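Local coordinates for protein exocyst complex component EXO70 (Saccharomyces cerevisiae, PDB 2B1E) that serves as a subunit of the exocyst, the complex that tethers secretory vesicles to sites of exocytosis, and plays a role in its assembly, at residues Ile376-Leu379 / Ala380-Glu384; Arg292-Lys295 / Lys296-Ile300; Gly414-Ile417 / Leu418-Thr422; Arg444-Arg447 / Leu448-Arg451; Gly308-Glu311 / Ala312-Asp315. All coordinates share one frame; numbering follows the deposited sequence.

Contact 1 of 5, residues Ile376-Leu379 / Ala380-Glu384; sequences IDTL and AVNLE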
# COMPACT_ATOMS: atom_id res chain seq x y z
N ILE A 376 4.70 -17.54 -4.05
CA ILE A 376 4.29 -18.92 -4.21
C ILE A 376 5.50 -19.78 -4.57
O ILE A 376 5.61 -20.92 -4.13
CB ILE A 376 3.18 -19.05 -5.27
CG1 ILE A 376 1.94 -18.29 -4.78
CG2 ILE A 376 2.82 -20.51 -5.50
CD1 ILE A 376 0.88 -18.09 -5.84
N ASP A 377 6.42 -19.23 -5.36
CA ASP A 377 7.64 -19.97 -5.72
C ASP A 377 8.45 -20.23 -4.45
O ASP A 377 8.99 -21.33 -4.25
CB ASP A 377 8.52 -19.16 -6.68
CG ASP A 377 8.11 -19.30 -8.13
OD1 ASP A 377 7.25 -20.15 -8.45
OD2 ASP A 377 8.68 -18.56 -8.97
N THR A 378 8.56 -19.21 -3.61
CA THR A 378 9.33 -19.31 -2.38
C THR A 378 8.74 -20.35 -1.45
O THR A 378 9.47 -21.10 -0.81
CB THR A 378 9.40 -17.93 -1.67
OG1 THR A 378 9.95 -16.97 -2.58
CG2 THR A 378 10.29 -18.02 -0.42
N LEU A 379 7.42 -20.39 -1.37
CA LEU A 379 6.74 -21.37 -0.52
C LEU A 379 7.03 -22.80 -1.00
O LEU A 379 7.42 -23.67 -0.21
CB LEU A 379 5.23 -21.13 -0.55
CG LEU A 379 4.38 -22.21 0.15
CD1 LEU A 379 4.68 -22.23 1.66
CD2 LEU A 379 2.92 -21.92 -0.11
N ALA A 380 6.83 -23.04 -2.29
CA ALA A 380 7.06 -24.36 -2.86
C ALA A 380 8.49 -24.85 -2.69
O ALA A 380 8.72 -25.95 -2.18
CB ALA A 380 6.67 -24.38 -4.34
N VAL A 381 9.47 -24.05 -3.10
CA VAL A 381 10.87 -24.45 -3.01
C VAL A 381 11.34 -24.64 -1.56
O VAL A 381 12.06 -25.59 -1.26
CB VAL A 381 11.81 -23.43 -3.72
CG1 VAL A 381 11.83 -22.11 -2.97
CG2 VAL A 381 13.21 -24.00 -3.84
N ASN A 382 10.93 -23.76 -0.66
CA ASN A 382 11.32 -23.89 0.74
C ASN A 382 10.68 -25.11 1.40
O ASN A 382 11.29 -25.77 2.24
CB ASN A 382 11.01 -22.62 1.50
CG ASN A 382 12.10 -21.59 1.33
OD1 ASN A 382 13.09 -21.60 2.07
ND2 ASN A 382 11.95 -20.71 0.34
N LEU A 383 9.44 -25.42 1.02
CA LEU A 383 8.81 -26.62 1.55
C LEU A 383 9.59 -27.81 0.98
O LEU A 383 9.76 -28.82 1.66
CB LEU A 383 7.35 -26.73 1.13
CG LEU A 383 6.34 -25.90 1.92
CD1 LEU A 383 4.96 -26.08 1.31
CD2 LEU A 383 6.35 -26.33 3.39
N GLU A 384 10.05 -27.69 -0.26
CA GLU A 384 10.81 -28.78 -0.88
C GLU A 384 12.15 -28.96 -0.18
O GLU A 384 12.56 -30.09 0.12
CB GLU A 384 11.09 -28.51 -2.37
CG GLU A 384 11.44 -29.81 -3.10
CD GLU A 384 12.24 -29.63 -4.38
OE1 GLU A 384 11.97 -28.68 -5.15
OE2 GLU A 384 13.14 -30.46 -4.61
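Asn382 folds back along its own helix and lies beside Thr378, one turn earlier, with both side chains pointing the same way. Its CG stands anti to its carbonyl carbon (chi1 -83°), which brings ND2 to 2.8 Å from Thr378 O. The carbonyl oxygen lies almost in the plane of the amide, and the N-H points at it fairly straight, at 161°. Asn382 N reaches Thr378 O as well, at 3.0 Å, and the two donors come from opposite faces of the carbonyl plane. The methyl Thr378 CG2 rests against the amide nitrogen, 3.3 Å from Asn382 ND2. Thr378 OG1 turns away from this pair and bonds to Asp374 O in the preceding turn. A second i,i+4 pair, Leu379 and Leu383, also runs side by side, with Leu379 CD1 3.9 Å from Leu383 CD1. These two leucines face helix 311-323, whereas Thr378 and Asn382 meet Ile294 of helix 268-299 and Ala380 meets Leu448 of helix 440-473, which places helix 364-391 among three other helices of the C-terminal helical region. An alanine in place of Asn382 would take away the side-chain donor, probably leaving Thr378 O with the backbone N-H alone and opening a gap beside Ile294. Two N-H groups thus grip one buried carbonyl, and one N-H of the asparagine amide is spent on it.

Contact 2 of 5, residues Arg292-Lys295 / Lys296-Ile300; sequences RIIK and KANSI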
# COMPACT_ATOMS: atom_id res chain seq x y z
N ARG A 292 9.00 -14.13 5.80
CA ARG A 292 8.05 -14.81 6.66
C ARG A 292 7.80 -16.23 6.12
O ARG A 292 7.74 -17.19 6.88
CB ARG A 292 6.74 -14.03 6.68
CG ARG A 292 5.70 -14.59 7.62
CD ARG A 292 4.32 -14.33 7.07
NE ARG A 292 3.30 -14.58 8.06
CZ ARG A 292 3.12 -13.83 9.14
NH1 ARG A 292 3.91 -12.78 9.36
NH2 ARG A 292 2.16 -14.13 10.01
N ILE A 293 7.66 -16.35 4.80
CA ILE A 293 7.43 -17.64 4.17
C ILE A 293 8.63 -18.57 4.35
O ILE A 293 8.47 -19.75 4.70
CB ILE A 293 7.14 -17.49 2.66
CG1 ILE A 293 5.89 -16.63 2.46
CG2 ILE A 293 6.91 -18.86 2.02
CD1 ILE A 293 5.64 -16.23 1.01
N ILE A 294 9.83 -18.04 4.12
CA ILE A 294 11.06 -18.82 4.28
C ILE A 294 11.20 -19.33 5.71
O ILE A 294 11.68 -20.44 5.94
CB ILE A 294 12.30 -17.97 3.90
CG1 ILE A 294 12.23 -17.58 2.43
CG2 ILE A 294 13.58 -18.76 4.17
CD1 ILE A 294 13.33 -16.65 1.98
N LYS A 295 10.78 -18.52 6.68
CA LYS A 295 10.87 -18.91 8.09
C LYS A 295 9.81 -19.93 8.45
O LYS A 295 10.10 -20.94 9.10
CB LYS A 295 10.72 -17.68 9.00
CG LYS A 295 11.81 -16.64 8.83
CD LYS A 295 11.64 -15.50 9.82
CE LYS A 295 12.71 -14.44 9.65
NZ LYS A 295 12.51 -13.32 10.62
N LYS A 296 8.57 -19.67 8.05
CA LYS A 296 7.48 -20.59 8.34
C LYS A 296 7.71 -21.95 7.67
O LYS A 296 7.55 -22.99 8.30
CB LYS A 296 6.15 -19.99 7.88
CG LYS A 296 5.65 -18.82 8.72
CD LYS A 296 5.06 -19.31 10.04
CE LYS A 296 4.52 -18.16 10.88
NZ LYS A 296 5.62 -17.23 11.26
N ALA A 297 8.09 -21.93 6.40
CA ALA A 297 8.31 -23.18 5.67
C ALA A 297 9.43 -24.03 6.28
O ALA A 297 9.45 -25.25 6.11
CB ALA A 297 8.62 -22.90 4.20
N ASN A 298 10.36 -23.39 6.98
CA ASN A 298 11.48 -24.12 7.59
C ASN A 298 11.35 -24.32 9.10
O ASN A 298 12.19 -24.99 9.71
CB ASN A 298 12.81 -23.42 7.30
CG ASN A 298 13.19 -23.45 5.81
OD1 ASN A 298 12.75 -22.61 5.03
ND2 ASN A 298 14.00 -24.43 5.43
N SER A 299 10.30 -23.77 9.71
CA SER A 299 10.10 -23.91 11.15
C SER A 299 9.99 -25.38 11.58
O SER A 299 10.83 -25.87 12.33
CB SER A 299 8.84 -23.15 11.60
OG SER A 299 7.67 -23.68 11.02
N ILE A 300 8.96 -26.07 11.11
CA ILE A 300 8.78 -27.49 11.44
C ILE A 300 9.75 -28.31 10.61
O ILE A 300 9.66 -28.34 9.39
CB ILE A 300 7.34 -27.95 11.15
CG1 ILE A 300 6.35 -27.06 11.92
CG2 ILE A 300 7.16 -29.41 11.52
CD1 ILE A 300 6.61 -27.02 13.41
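Arg292 O accepts from Lys296 N at 2.9 Å and Ile293 O from Ala297 N at 2.8 Å, both bonds nearly straight, so the first turn is regular alpha-helix. The next step is slacker: Asn298 N makes weak bonds to both Ile294 O, at 3.4 Å, and Lys295 O, at 3.3 Å. The chain then tightens, with Ser299 N bonding to Lys296 O. Ser299 OG, turned in between its backbone N and carbonyl carbon (chi1 64°), binds that same oxygen at 2.8 Å. Lys296 O therefore receives two donors from one residue. This is near the C-terminal end of helix 268-299, an element of the helical rod of Exo70, and Ile300 has an extended backbone. On the flank toward helix 311-323, the aliphatic part of Lys296, bent at chi2 (-76°), lies with its CG 3.2 Å from Arg292 O and packs on Ala312. Arg292 comes alongside it, CG to CG 4.4 Å, and gives its NE to a salt bridge with Asp315. The like charges of Arg292 NE and Lys296 NZ stay 4.8 Å apart, and the carboxylate of Asp315 probably eases their proximity. Ile294 and Ala297 turn to helix 364-391, where both meet Asn382.

Contact 3 of 5, residues Gly414-Ile417 / Leu418-Thr422; sequences GFFI and LMNLT
Met419 lays its CG over one face of the Phe415 ring, 3.8 Å from the ring centroid and 20° off the normal, a CH-pi contact displaced toward the rim. Its nearest ring atom is Phe415 CZ, 3.6 Å from Met419 CG. The sulfur follows more obliquely, with Met419 SD 4.5 Å from the Phe415 centroid, adding a Met-aromatic contact. Phe415 swings its ring forward along the helix because CG is anti to the backbone N (chi1 176°). The first torsion of Met419 tips CG back over the ring, and the bends beyond it leave SD beside CZ and CE1. A leucine in place of Phe415 would keep some bulk but lose the flat face, and would probably leave Met419 CG and SD without their aromatic partner and free to turn. This i,i+4 pair lies on helix 410-429, one helix of the C-terminal helical region. A second such pair, Ile417 and Leu421, runs side by side, with Ile417 CG2 3.9 Å from Leu421 CD1. Under both pairs lie backbone bonds, Met419 N to Phe415 O at 2.9 Å and Leu421 N to Ile417 O at 2.8 Å. Farther out, Tyr507 meets the Phe415 ring at about 45° between planes. Tyr452 packs on Ile417 and Leu448 on Leu421.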
# COMPACT_ATOMS: atom_id res chain seq x y z
N GLY A 414 7.30 -34.78 -4.48
CA GLY A 414 6.45 -34.21 -5.52
C GLY A 414 5.00 -34.15 -5.07
O GLY A 414 4.31 -33.14 -5.26
N PHE A 415 4.54 -35.23 -4.45
CA PHE A 415 3.16 -35.32 -3.95
C PHE A 415 2.94 -34.27 -2.85
O PHE A 415 1.94 -33.53 -2.87
CB PHE A 415 2.92 -36.72 -3.39
CG PHE A 415 1.56 -36.90 -2.76
CD1 PHE A 415 0.42 -37.00 -3.55
CD2 PHE A 415 1.42 -36.97 -1.38
CE1 PHE A 415 -0.85 -37.15 -2.97
CE2 PHE A 415 0.16 -37.13 -0.78
CZ PHE A 415 -0.98 -37.22 -1.59
N PHE A 416 3.85 -34.21 -1.90
CA PHE A 416 3.77 -33.25 -0.80
C PHE A 416 3.63 -31.81 -1.32
O PHE A 416 2.73 -31.08 -0.90
CB PHE A 416 5.01 -33.41 0.10
CG PHE A 416 5.15 -32.37 1.19
CD1 PHE A 416 4.11 -32.14 2.09
CD2 PHE A 416 6.33 -31.66 1.33
CE1 PHE A 416 4.25 -31.21 3.12
CE2 PHE A 416 6.50 -30.72 2.36
CZ PHE A 416 5.46 -30.49 3.26
N ILE A 417 4.49 -31.40 -2.25
CA ILE A 417 4.41 -30.04 -2.78
C ILE A 417 3.08 -29.80 -3.51
O ILE A 417 2.45 -28.75 -3.35
CB ILE A 417 5.58 -29.72 -3.75
CG1 ILE A 417 6.93 -29.96 -3.05
CG2 ILE A 417 5.50 -28.26 -4.21
CD1 ILE A 417 7.09 -29.18 -1.73
N LEU A 418 2.64 -30.78 -4.30
CA LEU A 418 1.38 -30.62 -5.02
C LEU A 418 0.19 -30.53 -4.07
O LEU A 418 -0.76 -29.79 -4.34
CB LEU A 418 1.19 -31.76 -6.02
CG LEU A 418 2.10 -31.66 -7.26
CD1 LEU A 418 2.08 -32.97 -7.98
CD2 LEU A 418 1.64 -30.54 -8.17
N MET A 419 0.21 -31.25 -2.95
CA MET A 419 -0.92 -31.17 -2.04
C MET A 419 -1.02 -29.75 -1.49
O MET A 419 -2.12 -29.24 -1.26
CB MET A 419 -0.81 -32.18 -0.88
CG MET A 419 -1.16 -33.63 -1.26
SD MET A 419 -2.86 -33.87 -1.89
CE MET A 419 -3.79 -33.70 -0.37
N ASN A 420 0.12 -29.11 -1.28
CA ASN A 420 0.12 -27.76 -0.78
C ASN A 420 -0.28 -26.79 -1.89
O ASN A 420 -1.09 -25.89 -1.68
CB ASN A 420 1.50 -27.40 -0.19
CG ASN A 420 1.75 -28.07 1.16
OD1 ASN A 420 2.12 -29.24 1.24
ND2 ASN A 420 1.54 -27.32 2.22
N LEU A 421 0.28 -26.97 -3.08
CA LEU A 421 -0.06 -26.09 -4.19
C LEU A 421 -1.55 -26.19 -4.52
O LEU A 421 -2.11 -25.27 -5.12
CB LEU A 421 0.76 -26.43 -5.43
CG LEU A 421 2.24 -26.02 -5.41
CD1 LEU A 421 2.93 -26.58 -6.66
CD2 LEU A 421 2.36 -24.49 -5.37
N THR A 422 -2.19 -27.29 -4.14
CA THR A 422 -3.61 -27.47 -4.39
C THR A 422 -4.39 -26.42 -3.60
O THR A 422 -5.31 -25.78 -4.13
CB THR A 422 -4.09 -28.88 -3.99
OG1 THR A 422 -3.69 -29.81 -5.00
CG2 THR A 422 -5.61 -28.91 -3.84

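Contact 4 of 5, residues Arg444-Arg447 / Leu448-Arg451; sequences RLER and LKKR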
# COMPACT_ATOMS: atom_id res chain seq x y z
N ARG A 444 2.95 -19.09 -14.60
CA ARG A 444 4.07 -19.43 -13.72
C ARG A 444 3.62 -20.52 -12.75
O ARG A 444 4.36 -21.45 -12.47
CB ARG A 444 4.56 -18.22 -12.94
CG ARG A 444 5.39 -17.25 -13.77
CD ARG A 444 5.90 -16.07 -12.94
NE ARG A 444 6.78 -16.51 -11.86
CZ ARG A 444 7.44 -15.68 -11.06
NH1 ARG A 444 7.32 -14.37 -11.20
NH2 ARG A 444 8.22 -16.17 -10.10
N LEU A 445 2.39 -20.38 -12.25
CA LEU A 445 1.84 -21.36 -11.33
C LEU A 445 1.69 -22.71 -12.03
O LEU A 445 1.85 -23.77 -11.41
CB LEU A 445 0.48 -20.89 -10.81
CG LEU A 445 -0.22 -21.83 -9.82
CD1 LEU A 445 0.65 -22.08 -8.59
CD2 LEU A 445 -1.55 -21.21 -9.42
N GLU A 446 1.36 -22.68 -13.32
CA GLU A 446 1.23 -23.94 -14.06
C GLU A 446 2.62 -24.54 -14.20
O GLU A 446 2.79 -25.75 -14.08
CB GLU A 446 0.60 -23.71 -15.43
CG GLU A 446 -0.90 -23.44 -15.38
CD GLU A 446 -1.69 -24.55 -14.71
OE1 GLU A 446 -1.66 -25.70 -15.20
OE2 GLU A 446 -2.34 -24.28 -13.68
N ARG A 447 3.61 -23.69 -14.43
CA ARG A 447 4.97 -24.18 -14.56
C ARG A 447 5.42 -24.80 -13.24
O ARG A 447 6.11 -25.81 -13.23
CB ARG A 447 5.93 -23.05 -14.97
CG ARG A 447 5.92 -22.75 -16.47
CD ARG A 447 7.20 -22.04 -16.91
NE ARG A 447 7.21 -20.62 -16.58
CZ ARG A 447 6.45 -19.70 -17.17
NH1 ARG A 447 5.61 -20.05 -18.13
NH2 ARG A 447 6.55 -18.42 -16.82
N LEU A 448 5.01 -24.19 -12.13
CA LEU A 448 5.36 -24.72 -10.81
C LEU A 448 4.78 -26.12 -10.62
O LEU A 448 5.48 -27.04 -10.19
CB LEU A 448 4.80 -23.82 -9.70
CG LEU A 448 5.76 -23.16 -8.71
CD1 LEU A 448 4.98 -22.79 -7.46
CD2 LEU A 448 6.92 -24.09 -8.35
N LYS A 449 3.50 -26.27 -10.95
CA LYS A 449 2.83 -27.56 -10.79
C LYS A 449 3.42 -28.64 -11.68
O LYS A 449 3.53 -29.79 -11.27
CB LYS A 449 1.33 -27.42 -11.07
CG LYS A 449 0.64 -26.38 -10.18
CD LYS A 449 -0.88 -26.44 -10.30
CE LYS A 449 -1.34 -26.33 -11.74
NZ LYS A 449 -2.83 -26.36 -11.85
N LYS A 450 3.80 -28.28 -12.90
CA LYS A 450 4.37 -29.27 -13.80
C LYS A 450 5.70 -29.79 -13.27
O LYS A 450 6.04 -30.96 -13.47
CB LYS A 450 4.54 -28.67 -15.21
CG LYS A 450 3.20 -28.44 -15.89
CD LYS A 450 3.34 -27.67 -17.20
CE LYS A 450 1.95 -27.34 -17.74
NZ LYS A 450 2.02 -26.47 -18.94
N ARG A 451 6.45 -28.93 -12.59
CA ARG A 451 7.74 -29.33 -12.03
C ARG A 451 7.52 -30.48 -11.05
O ARG A 451 8.21 -31.50 -11.13
CB ARG A 451 8.41 -28.17 -11.29
CG ARG A 451 9.71 -28.53 -10.58
CD ARG A 451 10.08 -27.50 -9.50
NE ARG A 451 10.34 -26.17 -10.06
CZ ARG A 451 10.53 -25.08 -9.34
NH1 ARG A 451 10.49 -25.15 -8.01
NH2 ARG A 451 10.79 -23.91 -9.93
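Leu448 N, Lys449 N, Lys450 N and Arg451 N bond in turn to the carbonyls of Arg444, Leu445, Glu446 and Arg447, four consecutive i,i+4 bonds of an unbroken alpha-helix, the first at 2.8 Å from Leu448 N to Arg444 O. Across the turn the chief side-chain contact is a salt bridge three residues apart. Lys449 NZ stands 2.8 Å from Glu446 OE2, meeting it on the syn side and 23° out of the carboxylate plane. The two chains lie side by side and point the same way. Glu446 folds at chi2 (-58°) and Lys449 at chi3 (-54°), which draws Lys449 CE up to the carboxylate as well, 3.0 Å from Glu446 OE2. The ammonium has a second anion, Glu425 of helix 410-429, and so probably balances two carboxylates that would otherwise repel each other. Lys450 runs extended back along the preceding turn, its CG 3.3 Å from Glu446 O. Its NZ stays 5.3 Å from Glu446 OE1, opposite charges near each other but not in contact. On another flank the guanidinium of Arg451 carries Leu448 CD2 over one face, 3.7 Å above the plane, and that of Arg447 has Arg444 CA over one of its faces. Beside its i,i+3 salt bridge, helix 440-473 thus turns Leu448 to Ile376 of helix 364-391 and Leu421 of helix 410-429, Arg444 to salt bridges with Asp377 and Asp374, and Arg447 to Thr353 O, as an interior-facing turn of the helical bundle of Exo70.

Contact 5 of 5, residues Gly308-Glu311 / Ala312-Asp315; sequences GVTE and ATVD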
# COMPACT_ATOMS: atom_id res chain seq x y z
N GLY A 308 0.31 -33.80 3.66
CA GLY A 308 -0.71 -32.83 3.32
C GLY A 308 -0.31 -31.38 3.46
O GLY A 308 0.87 -31.05 3.58
N VAL A 309 -1.32 -30.51 3.43
CA VAL A 309 -1.13 -29.07 3.54
C VAL A 309 -0.49 -28.71 4.89
O VAL A 309 -0.88 -29.26 5.92
CB VAL A 309 -2.48 -28.32 3.43
CG1 VAL A 309 -2.25 -26.81 3.47
CG2 VAL A 309 -3.18 -28.70 2.14
N THR A 310 0.49 -27.82 4.87
CA THR A 310 1.16 -27.42 6.11
C THR A 310 0.66 -26.05 6.56
O THR A 310 0.04 -25.31 5.79
CB THR A 310 2.68 -27.30 5.95
OG1 THR A 310 2.98 -26.19 5.11
CG2 THR A 310 3.27 -28.58 5.35
N GLU A 311 0.97 -25.71 7.81
CA GLU A 311 0.57 -24.42 8.35
C GLU A 311 1.31 -23.30 7.64
O GLU A 311 0.82 -22.18 7.56
CB GLU A 311 0.82 -24.39 9.86
CG GLU A 311 0.05 -25.49 10.60
CD GLU A 311 0.16 -25.40 12.11
OE1 GLU A 311 1.30 -25.50 12.64
OE2 GLU A 311 -0.89 -25.23 12.78
N ALA A 312 2.50 -23.60 7.12
CA ALA A 312 3.28 -22.59 6.40
C ALA A 312 2.44 -22.14 5.22
O ALA A 312 2.28 -20.96 4.95
CB ALA A 312 4.61 -23.18 5.92
N THR A 313 1.87 -23.12 4.52
CA THR A 313 1.05 -22.85 3.35
C THR A 313 -0.23 -22.10 3.75
O THR A 313 -0.57 -21.08 3.15
CB THR A 313 0.71 -24.17 2.62
OG1 THR A 313 1.92 -24.75 2.14
CG2 THR A 313 -0.23 -23.92 1.45
N VAL A 314 -0.92 -22.61 4.77
CA VAL A 314 -2.14 -21.97 5.24
C VAL A 314 -1.84 -20.51 5.56
O VAL A 314 -2.54 -19.61 5.09
CB VAL A 314 -2.70 -22.66 6.51
CG1 VAL A 314 -3.99 -21.97 6.95
CG2 VAL A 314 -2.97 -24.13 6.23
N ASP A 315 -0.79 -20.27 6.34
CA ASP A 315 -0.41 -18.91 6.72
C ASP A 315 -0.05 -18.04 5.53
O ASP A 315 -0.50 -16.90 5.42
CB ASP A 315 0.77 -18.95 7.69
CG ASP A 315 1.12 -17.57 8.24
OD1 ASP A 315 0.40 -17.08 9.13
OD2 ASP A 315 2.12 -16.97 7.76
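Thr310 turns its hydroxyl under the first turn of helix 311-323, with OG1 3.3 Å from both Ala312 N and Thr313 N. Both bonds are weak: the one from Thr313 N is fairly straight (162°), while that from Ala312 N is strongly bent (120°). Placing OG1 between the backbone N and the carbonyl carbon (chi1 69°) aims it at these amides, so Thr310 is the N-cap of the helix. Its own carbonyl starts the regular pattern, Thr310 O receiving Val314 N at 3.0 Å in the carbonyl plane, and Glu311 O then takes Asp315 N at 2.8 Å. This inner side is the tight one. Ala312 CB approaches Thr310 OG1 to 3.5 Å, Leu383 of helix 364-391 packs on both Thr310 and Thr313, and Phe416 of helix 410-429 packs on Thr310. Thr313 OG1 pairs with Asn420 of helix 410-429. Val309, flanked by that same helix, crosses Val314 at about a right angle, and Val309 CG1 meets Val314 CG2 at 3.9 Å in a small hydrophobic contact across the helix start. The looser, solvent side holds Val314 and Glu311. Asp315 OD2 forms a salt bridge with Arg292 NE of helix 268-299. The hydroxyl of Thr310 supplies an acceptor to early N-H groups that lack a preceding turn, and the acidic Glu311 probably interacts favourably with the positive end of the helix dipole.

Contact 1 is the hub: it touches all four others, and its touching residues are all buried, as those of contact 3 nearly are. Contacts 2, 4 and 5 lie partly at the surface. Salt bridges occur at both depths: Asp377 with Arg444, joining contact 1 to contact 4, is interior, whereas Arg292 with Asp315, joining contact 2 to contact 5, links partly exposed residues. Contacts 1 and 3 instead meet through Leu383 and Ile417 in apolar packing. Contacts 2 and 5 bracket one connection, a helix end and the next helix start. Contact 4 remains about 10 Å from both at the nearest atoms, across the bundle.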